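Local coordinates for protein putative transcriptional regulator (MarR/EmrR family) (Acinetobacter sp. ADP1, PDB 3NRV) that probably binds DNA as a dimeric transcription factor of the MarR family, through a winged helix-turn-helix domain in each subunit, at residues E42-S47 and D62-D67; S47-A52 and Y96-T101; K76-E79 and Y83-V86. All coordinates share one frame; numbering follows the deposited sequence. Where two conformers were deposited one is given.

Contact 1: residues E42-S47 and D62-D67; sequences EWRIIS and DILGLD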
loop_
_atom_site.group_PDB
_atom_site.type_symbol
_atom_site.label_atom_id
_atom_site.label_comp_id
_atom_site.label_asym_id
_atom_site.label_seq_id
_atom_site.Cartn_x
_atom_site.Cartn_y
_atom_site.Cartn_z
ATOM N N GLU C 42 -9.268 -5.304 1.382
ATOM C CA GLU C 42 -9.946 -6.604 1.387
ATOM C C GLU C 42 -9.356 -7.548 0.339
ATOM O O GLU C 42 -9.061 -8.717 0.638
ATOM C CB GLU C 42 -11.457 -6.413 1.179
ATOM C CG GLU C 42 -12.089 -5.804 2.433
ATOM C CD GLU C 42 -13.551 -5.433 2.271
ATOM O OE1 GLU C 42 -13.939 -4.923 1.211
ATOM O OE2 GLU C 42 -14.312 -5.648 3.226
ATOM N N TRP C 43 -9.205 -7.050 -0.886
ATOM C CA TRP C 43 -8.610 -7.841 -1.975
ATOM C C TRP C 43 -7.181 -8.316 -1.633
ATOM O O TRP C 43 -6.839 -9.470 -1.846
ATOM C CB TRP C 43 -8.610 -7.073 -3.322
ATOM C CG TRP C 43 -7.717 -7.756 -4.290
ATOM C CD1 TRP C 43 -6.507 -7.326 -4.758
ATOM C CD2 TRP C 43 -7.910 -9.074 -4.821
ATOM N NE1 TRP C 43 -5.952 -8.289 -5.580
ATOM C CE2 TRP C 43 -6.788 -9.364 -5.629
ATOM C CE3 TRP C 43 -8.928 -10.019 -4.700
ATOM C CZ2 TRP C 43 -6.670 -10.567 -6.321
ATOM C CZ3 TRP C 43 -8.802 -11.213 -5.391
ATOM C CH2 TRP C 43 -7.682 -11.473 -6.187
ATOM N N ARG C 44 -6.344 -7.424 -1.106
ATOM C CA ARG C 44 -4.976 -7.810 -0.761
ATOM C C ARG C 44 -4.966 -8.990 0.216
ATOM O O ARG C 44 -4.176 -9.927 0.095
ATOM C CB ARG C 44 -4.193 -6.611 -0.177
ATOM C CG ARG C 44 -4.015 -5.434 -1.177
ATOM C CD ARG C 44 -3.240 -4.262 -0.542
ATOM N NE ARG C 44 -1.851 -4.656 -0.265
ATOM C CZ ARG C 44 -1.043 -4.056 0.614
ATOM N NH1 ARG C 44 -1.481 -3.036 1.331
ATOM N NH2 ARG C 44 0.210 -4.491 0.776
ATOM N N ILE C 45 -5.863 -8.951 1.186
ATOM C CA ILE C 45 -5.909 -10.018 2.169
ATOM C C ILE C 45 -6.452 -11.331 1.586
ATOM O O ILE C 45 -5.899 -12.397 1.827
ATOM C CB ILE C 45 -6.719 -9.587 3.395
ATOM C CG1 ILE C 45 -5.886 -8.566 4.178
ATOM C CG2 ILE C 45 -7.032 -10.789 4.258
ATOM C CD1 ILE C 45 -6.646 -7.856 5.286
ATOM N N ILE C 46 -7.538 -11.238 0.826
ATOM C CA ILE C 46 -8.094 -12.409 0.149
ATOM C C ILE C 46 -7.016 -13.088 -0.691
ATOM O O ILE C 46 -6.869 -14.320 -0.683
ATOM C CB ILE C 46 -9.329 -11.995 -0.705
ATOM C CG1 ILE C 46 -10.533 -11.811 0.223
ATOM C CG2 ILE C 46 -9.650 -13.033 -1.772
ATOM C CD1 ILE C 46 -11.571 -10.941 -0.359
ATOM N N SER C 47 -6.239 -12.284 -1.403
ATOM C CA SER C 47 -5.202 -12.835 -2.266
ATOM C C SER C 47 -4.104 -13.530 -1.442
ATOM O O SER C 47 -3.554 -14.560 -1.851
ATOM C CB SER C 47 -4.629 -11.752 -3.185
ATOM O OG SER C 47 -3.479 -12.232 -3.855
ATOM N N ASP C 62 2.804 -9.470 8.228
ATOM C CA ASP C 62 4.193 -9.607 7.814
ATOM C C ASP C 62 4.282 -9.562 6.297
ATOM O O ASP C 62 5.176 -8.919 5.736
ATOM C CB ASP C 62 4.789 -10.923 8.315
ATOM C CG ASP C 62 5.045 -10.915 9.811
ATOM O OD1 ASP C 62 5.003 -9.821 10.418
ATOM O OD2 ASP C 62 5.290 -12.007 10.378
ATOM N N ILE C 63 3.348 -10.244 5.639
ATOM C CA ILE C 63 3.336 -10.296 4.181
ATOM C C ILE C 63 2.973 -8.965 3.532
ATOM O O ILE C 63 3.621 -8.548 2.568
ATOM C CB ILE C 63 2.413 -11.420 3.659
ATOM C CG1 ILE C 63 2.983 -12.788 4.058
ATOM C CG2 ILE C 63 2.256 -11.317 2.155
ATOM C CD1 ILE C 63 2.014 -13.971 3.864
ATOM N N LEU C 64 1.951 -8.292 4.055
ATOM C CA LEU C 64 1.428 -7.098 3.397
ATOM C C LEU C 64 2.126 -5.793 3.807
ATOM O O LEU C 64 2.107 -4.819 3.054
ATOM C CB LEU C 64 -0.085 -6.966 3.640
ATOM C CG LEU C 64 -0.960 -8.094 3.073
ATOM C CD1 LEU C 64 -2.446 -7.813 3.382
ATOM C CD2 LEU C 64 -0.748 -8.255 1.567
ATOM N N GLY C 65 2.691 -5.764 5.015
ATOM C CA GLY C 65 3.211 -4.525 5.569
ATOM C C GLY C 65 2.180 -3.630 6.241
ATOM O O GLY C 65 2.514 -2.538 6.719
ATOM N N LEU C 66 0.918 -4.052 6.256
ATOM C CA LEU C 66 -0.083 -3.316 7.023
ATOM C C LEU C 66 0.050 -3.775 8.452
ATOM O O LEU C 66 0.295 -4.953 8.684
ATOM C CB LEU C 66 -1.498 -3.616 6.529
ATOM C CG LEU C 66 -1.928 -3.004 5.197
ATOM C CD1 LEU C 66 -3.263 -3.580 4.753
ATOM C CD2 LEU C 66 -2.000 -1.493 5.309
ATOM N N ASP C 67 -0.129 -2.866 9.408
ATOM C CA ASP C 67 -0.037 -3.254 10.807
ATOM C C ASP C 67 -1.146 -4.203 11.226
ATOM O O ASP C 67 -2.127 -4.372 10.520
ATOM C CB ASP C 67 0.125 -2.053 11.767
ATOM C CG ASP C 67 -1.137 -1.192 11.918
ATOM O OD1 ASP C 67 -2.282 -1.674 11.752
ATOM O OD2 ASP C 67 -0.961 0.001 12.261
#

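Contact 2: residues S47-A52 and Y96-T101; sequences SVLSSA and YAINLT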
loop_
_atom_site.group_PDB
_atom_site.type_symbol
_atom_site.label_atom_id
_atom_site.label_comp_id
_atom_site.label_asym_id
_atom_site.label_seq_id
_atom_site.Cartn_x
_atom_site.Cartn_y
_atom_site.Cartn_z
ATOM N N SER C 47 -6.239 -12.284 -1.403
ATOM C CA SER C 47 -5.202 -12.835 -2.266
ATOM C C SER C 47 -4.104 -13.530 -1.442
ATOM O O SER C 47 -3.554 -14.560 -1.851
ATOM C CB SER C 47 -4.629 -11.752 -3.185
ATOM O OG SER C 47 -3.479 -12.232 -3.855
ATOM N N VAL C 48 -3.801 -12.988 -0.267
ATOM C CA VAL C 48 -2.844 -13.656 0.631
ATOM C C VAL C 48 -3.414 -14.982 1.137
ATOM O O VAL C 48 -2.734 -15.996 1.124
ATOM C CB VAL C 48 -2.415 -12.786 1.833
ATOM C CG1 VAL C 48 -1.618 -13.621 2.858
ATOM C CG2 VAL C 48 -1.585 -11.614 1.352
ATOM N N LEU C 49 -4.680 -14.984 1.541
ATOM C CA LEU C 49 -5.310 -16.202 2.043
ATOM C C LEU C 49 -5.368 -17.307 0.974
ATOM O O LEU C 49 -5.291 -18.494 1.289
ATOM C CB LEU C 49 -6.708 -15.903 2.596
ATOM C CG LEU C 49 -6.778 -14.942 3.793
ATOM C CD1 LEU C 49 -8.177 -14.682 4.207
ATOM C CD2 LEU C 49 -5.998 -15.536 4.962
ATOM N N SER C 50 -5.470 -16.938 -0.296
ATOM C CA SER C 50 -5.566 -17.979 -1.316
ATOM C C SER C 50 -4.214 -18.659 -1.541
ATOM O O SER C 50 -4.152 -19.755 -2.092
ATOM C CB SER C 50 -6.073 -17.403 -2.640
ATOM O OG SER C 50 -5.008 -16.782 -3.330
ATOM N N SER C 51 -3.137 -17.995 -1.121
ATOM C CA SER C 51 -1.774 -18.358 -1.503
ATOM C C SER C 51 -1.053 -19.104 -0.402
ATOM O O SER C 51 -0.108 -19.847 -0.649
ATOM C CB SER C 51 -0.952 -17.094 -1.787
ATOM O OG SER C 51 -1.341 -16.456 -2.988
ATOM N N ALA C 52 -1.470 -18.880 0.830
ATOM C CA ALA C 52 -0.663 -19.340 1.934
ATOM C C ALA C 52 -1.445 -20.167 2.918
ATOM O O ALA C 52 -2.680 -20.137 2.969
ATOM C CB ALA C 52 0.022 -18.160 2.635
ATOM N N TYR C 96 -4.651 -20.770 15.767
ATOM C CA TYR C 96 -5.783 -20.500 14.906
ATOM C C TYR C 96 -5.249 -20.104 13.523
ATOM O O TYR C 96 -4.074 -19.760 13.366
ATOM C CB TYR C 96 -6.597 -19.352 15.485
ATOM C CG TYR C 96 -5.966 -18.002 15.244
ATOM C CD1 TYR C 96 -6.414 -17.182 14.210
ATOM C CD2 TYR C 96 -4.908 -17.548 16.031
ATOM C CE1 TYR C 96 -5.838 -15.942 13.976
ATOM C CE2 TYR C 96 -4.325 -16.301 15.798
ATOM C CZ TYR C 96 -4.802 -15.502 14.758
ATOM O OH TYR C 96 -4.245 -14.262 14.495
ATOM N N ALA C 97 -6.113 -20.146 12.521
ATOM C CA ALA C 97 -5.752 -19.614 11.213
ATOM C C ALA C 97 -6.968 -18.933 10.592
ATOM O O ALA C 97 -8.104 -19.249 10.945
ATOM C CB ALA C 97 -5.227 -20.742 10.296
ATOM N N ILE C 98 -6.734 -17.992 9.683
ATOM C CA ILE C 98 -7.832 -17.380 8.934
ATOM C C ILE C 98 -7.928 -18.114 7.589
ATOM O O ILE C 98 -6.908 -18.305 6.916
ATOM C CB ILE C 98 -7.564 -15.888 8.680
ATOM C CG1 ILE C 98 -7.262 -15.142 10.000
ATOM C CG2 ILE C 98 -8.737 -15.234 7.892
ATOM C CD1 ILE C 98 -8.445 -15.143 10.978
ATOM N N ASN C 99 -9.130 -18.536 7.206
ATOM C CA ASN C 99 -9.331 -19.208 5.916
ATOM C C ASN C 99 -10.435 -18.556 5.086
ATOM O O ASN C 99 -11.419 -18.062 5.629
ATOM C CB ASN C 99 -9.744 -20.673 6.103
ATOM C CG ASN C 99 -8.726 -21.497 6.864
ATOM O OD1 ASN C 99 -7.520 -21.289 6.769
ATOM N ND2 ASN C 99 -9.222 -22.466 7.607
ATOM N N LEU C 100 -10.294 -18.612 3.765
ATOM C CA LEU C 100 -11.391 -18.221 2.875
ATOM C C LEU C 100 -12.565 -19.181 3.061
ATOM O O LEU C 100 -12.365 -20.373 3.249
ATOM C CB LEU C 100 -10.934 -18.277 1.413
ATOM C CG LEU C 100 -9.841 -17.287 1.010
ATOM C CD1 LEU C 100 -9.315 -17.589 -0.383
ATOM C CD2 LEU C 100 -10.399 -15.874 1.091
ATOM N N THR C 101 -13.784 -18.674 3.035
ATOM C CA THR C 101 -14.935 -19.570 2.951
ATOM C C THR C 101 -15.032 -20.038 1.492
ATOM O O THR C 101 -14.221 -19.631 0.647
ATOM C CB THR C 101 -16.210 -18.841 3.291
ATOM O OG1 THR C 101 -16.328 -17.708 2.418
ATOM C CG2 THR C 101 -16.202 -18.368 4.770
HETATM O O HOH W 1 -7.927 -20.003 2.837
#

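Contact 3: residues K76-E79 and Y83-V86; sequences KKLE and YIEV. With SO4 (sulfate ion), chain L.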
loop_
_atom_site.group_PDB
_atom_site.type_symbol
_atom_site.label_atom_id
_atom_site.label_comp_id
_atom_site.label_asym_id
_atom_site.label_seq_id
_atom_site.Cartn_x
_atom_site.Cartn_y
_atom_site.Cartn_z
ATOM N N LYS C 76 -12.047 -8.934 10.230
ATOM C CA LYS C 76 -13.384 -8.890 10.836
ATOM C C LYS C 76 -14.451 -8.487 9.816
ATOM O O LYS C 76 -15.534 -9.079 9.767
ATOM C CB LYS C 76 -13.414 -7.921 12.028
ATOM C CG LYS C 76 -14.753 -7.853 12.755
ATOM C CD LYS C 76 -15.109 -9.200 13.364
ATOM C CE LYS C 76 -16.347 -9.137 14.263
ATOM N NZ LYS C 76 -16.558 -10.478 14.902
ATOM N N LYS C 77 -14.161 -7.477 9.002
ATOM C CA LYS C 77 -15.118 -7.083 7.964
ATOM C C LYS C 77 -15.378 -8.259 7.009
ATOM O O LYS C 77 -16.518 -8.519 6.619
ATOM C CB LYS C 77 -14.608 -5.884 7.173
ATOM C CG LYS C 77 -14.608 -4.574 7.937
ATOM C CD LYS C 77 -16.022 -4.145 8.315
ATOM C CE LYS C 77 -16.010 -2.820 9.079
ATOM N NZ LYS C 77 -17.376 -2.413 9.521
ATOM N N LEU C 78 -14.310 -8.954 6.627
ATOM C CA LEU C 78 -14.430 -10.079 5.692
ATOM C C LEU C 78 -15.181 -11.239 6.335
ATOM O O LEU C 78 -15.868 -12.002 5.656
ATOM C CB LEU C 78 -13.058 -10.539 5.208
ATOM C CG LEU C 78 -12.317 -9.584 4.260
ATOM C CD1 LEU C 78 -10.890 -10.060 4.072
ATOM C CD2 LEU C 78 -13.032 -9.439 2.899
ATOM N N GLU C 79 -15.049 -11.381 7.653
ATOM C CA GLU C 79 -15.859 -12.363 8.366
ATOM C C GLU C 79 -17.346 -12.002 8.309
ATOM O O GLU C 79 -18.185 -12.869 8.083
ATOM C CB GLU C 79 -15.421 -12.484 9.830
ATOM C CG GLU C 79 -16.036 -13.692 10.535
ATOM C CD GLU C 79 -15.888 -13.620 12.063
ATOM O OE1 GLU C 79 -16.186 -12.561 12.654
ATOM O OE2 GLU C 79 -15.490 -14.635 12.661
ATOM N N TYR C 83 -16.767 -13.867 3.646
ATOM C CA TYR C 83 -15.654 -14.260 2.773
ATOM C C TYR C 83 -14.562 -15.076 3.457
ATOM O O TYR C 83 -13.799 -15.803 2.797
ATOM C CB TYR C 83 -15.003 -13.022 2.158
ATOM C CG TYR C 83 -15.881 -12.336 1.133
ATOM C CD1 TYR C 83 -16.378 -13.042 0.048
ATOM C CD2 TYR C 83 -16.202 -10.998 1.246
ATOM C CE1 TYR C 83 -17.181 -12.428 -0.902
ATOM C CE2 TYR C 83 -17.010 -10.366 0.285
ATOM C CZ TYR C 83 -17.487 -11.095 -0.783
ATOM O OH TYR C 83 -18.283 -10.512 -1.737
ATOM N N ILE C 84 -14.435 -14.899 4.767
ATOM C CA ILE C 84 -13.431 -15.632 5.532
ATOM C C ILE C 84 -14.067 -16.220 6.771
ATOM O O ILE C 84 -15.160 -15.826 7.172
ATOM C CB ILE C 84 -12.190 -14.752 5.933
ATOM C CG1 ILE C 84 -12.559 -13.693 6.988
ATOM C CG2 ILE C 84 -11.572 -14.099 4.714
ATOM C CD1 ILE C 84 -12.450 -14.201 8.468
ATOM N N GLU C 85 -13.379 -17.179 7.372
ATOM C CA GLU C 85 -13.818 -17.697 8.659
ATOM C C GLU C 85 -12.571 -17.988 9.484
ATOM O O GLU C 85 -11.499 -18.273 8.933
ATOM C CB GLU C 85 -14.633 -18.985 8.462
ATOM C CG GLU C 85 -13.810 -20.070 7.800
ATOM C CD GLU C 85 -14.632 -21.292 7.370
ATOM O OE1 GLU C 85 -15.884 -21.254 7.443
ATOM O OE2 GLU C 85 -14.008 -22.292 6.957
ATOM N N VAL C 86 -12.706 -17.891 10.802
ATOM C CA VAL C 86 -11.597 -18.181 11.695
ATOM C C VAL C 86 -11.550 -19.682 11.891
ATOM O O VAL C 86 -12.547 -20.293 12.229
ATOM C CB VAL C 86 -11.759 -17.498 13.059
ATOM C CG1 VAL C 86 -10.644 -17.959 14.014
ATOM C CG2 VAL C 86 -11.736 -15.987 12.892
HETATM S S SO4 L . -16.149 1.317 9.594
HETATM O O1 SO4 L . -16.848 2.401 10.280
HETATM O O2 SO4 L . -14.919 1.847 9.005
HETATM O O3 SO4 L . -15.845 0.271 10.569
HETATM O O4 SO4 L . -16.984 0.790 8.518
HETATM O O HOH W 2 -15.219 -17.116 11.779
HETATM O O HOH W 3 -17.811 -15.726 7.926
#

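Contact 1: residues E42-S47 and D62-D67
Helix 40-51 presents Arg-44 and Ile-45 to the C-terminal end of helix 57-64, the CA atoms of Arg-44 and Leu-64 lying 7.7 Å apart, and the chain leaves that helix at Gly-65 with positive phi. The two side chains lie antiparallel, Arg-44 CB near the Leu-64 methyls and Arg-44 NH2 by Leu-64 CB. The arginine chain, straight through chi2, bends at chi3 (67°), carrying its guanidinium to the helix end. There Arg-44 NH2 donates to Leu-64 O over 3.0 Å, in the carbonyl plane and on a lone pair, although the bond is bent (132° at the hydrogen) and the oxygen is tilted from the guanidinium plane. Leu-64 CB covers one face of the group, while Leu-66 CG approaches Arg-44 NH1 obliquely at 3.9 Å. Asn-22 OD1 of the second subunit accepts from NH1, so both chains grip this buried cation. Beside it Ile-45 lies roughly perpendicular to Leu-64, its CG1 3.6 Å from Leu-64 CD1, and also touches Thr-74 and Leu-78 of helix 68-80. Asp-67 N-caps helix 68-80, bonding to Ala-70 N. Helix 57-64, this turn and helix 68-80 form the helix-turn-helix of the MarR fold, with helix 40-51 packed against it.

Contact 2: residues S47-A52 and Y96-T101
Leu-49 points from helix 40-51 toward strand 97-100 and crosses both Ile-98 and Leu-100 at a slant, meeting them mainly with different parts of its side chain. Its branched end goes to Ile-98: Leu-49 CD1 lies 3.8 Å from Ile-98 CG2, and Leu-49 CD2 sits 3.5 Å from Ile-98 O. The CG2 branch of Ile-98 can do this because it stands anti to the backbone N, with CG1 (chi1 -54°) leading away from the helix. The root of Leu-49 goes to Leu-100, CB against Leu-100 CG at 3.8 Å, and CD1 touches Leu-100 CD2 as well. Leu-100 reaches on along the helix surface, where its CD1 comes within 3.9 Å of Ser-50 CA. Helix and strand run nearly perpendicular, at 99° with their axes 7.9 Å apart, and no direct hydrogen bond joins them. A water instead accepts from Leu-100 N at 2.9 Å and donates weakly to Leu-49 O. Ile-84 of the neighbouring strand and Ile-60 of helix 57-64 also touch Leu-49, while Gln-105 of helix 102-122 lies against Leu-100. An antiparallel hairpin laid by its apolar residues on the helices of the DNA-binding domain is the wing of a winged helix-turn-helix.

Contact 3: residues K76-E79 and Y83-V86
Leu-78 O, near the end of helix 68-80, turns to the backbone of the returning chain and receives Tyr-83 N at 2.9 Å, nearly along the C=O axis. Ile-84 N also reaches Leu-78 O, in a weak bond of 3.4 Å. The tight part of the contact gathers round this junction. Ile-84 holds CG1 between its backbone N and carbonyl carbon (chi1 70°), pressing it against the helix backbone 3.5 Å from Glu-79 N. The side chain lies over both helix residues: Ile-84 CG1 meets Leu-78 CB at 3.7 Å, and Ile-84 CD1 meets Glu-79 CB at the same distance. Nearby, Leu-78 CD2 comes up obliquely to the Tyr-83 ring, 3.9 Å from Tyr-83 CD2.

Toward solvent the contact opens and water takes over. Glu-79 stretches out and brushes Val-86 CG2 with OE2; a water donates to that oxygen and accepts from Val-86 N, and a second water donates to both Glu-79 O and Ile-84 O. Lys-76 NZ makes a salt bridge with Glu-79 OE1, 3.1 Å away. Lys-77 runs off toward a sulfate, probably from the crystallisation liquor, to which its NZ makes weak hydrogen bonds and which Lys-68 of the second subunit also binds.

The contact thus folds the first wing strand back on the end of helix 68-80: Leu-78 faces Glu-42, Ile-45 and Ile-46 of helix 40-51, Tyr-83 lies on Met-103 and Leu-107 of helix 102-122, and Ile-84 packs on Ile-98 of the partner strand.

Contacts 1 and 2 share Ser-47 and follow one another along helix 40-51, their centres about 11 Å apart; Leu-64 CD2 meets Val-48 CG2 at 3.5 Å between them. Contact 3, nested in the loop that contact 2 closes, lies about 10 Å from contact 2 and 13 Å from contact 1, centre to centre. The strands of contacts 2 and 3 pair through a probable hydrogen bond of Glu-85 N with Asn-99 O (2.8 Å), and Leu-49 packs on Ile-84. Leu-78 CD1 lies 3.9 Å from Ile-45 CG2, connecting contacts 3 and 1. Contacts 1 and 2 also touch the second subunit; only contact 3, through Lys-77, reaches the sulfate, weakly.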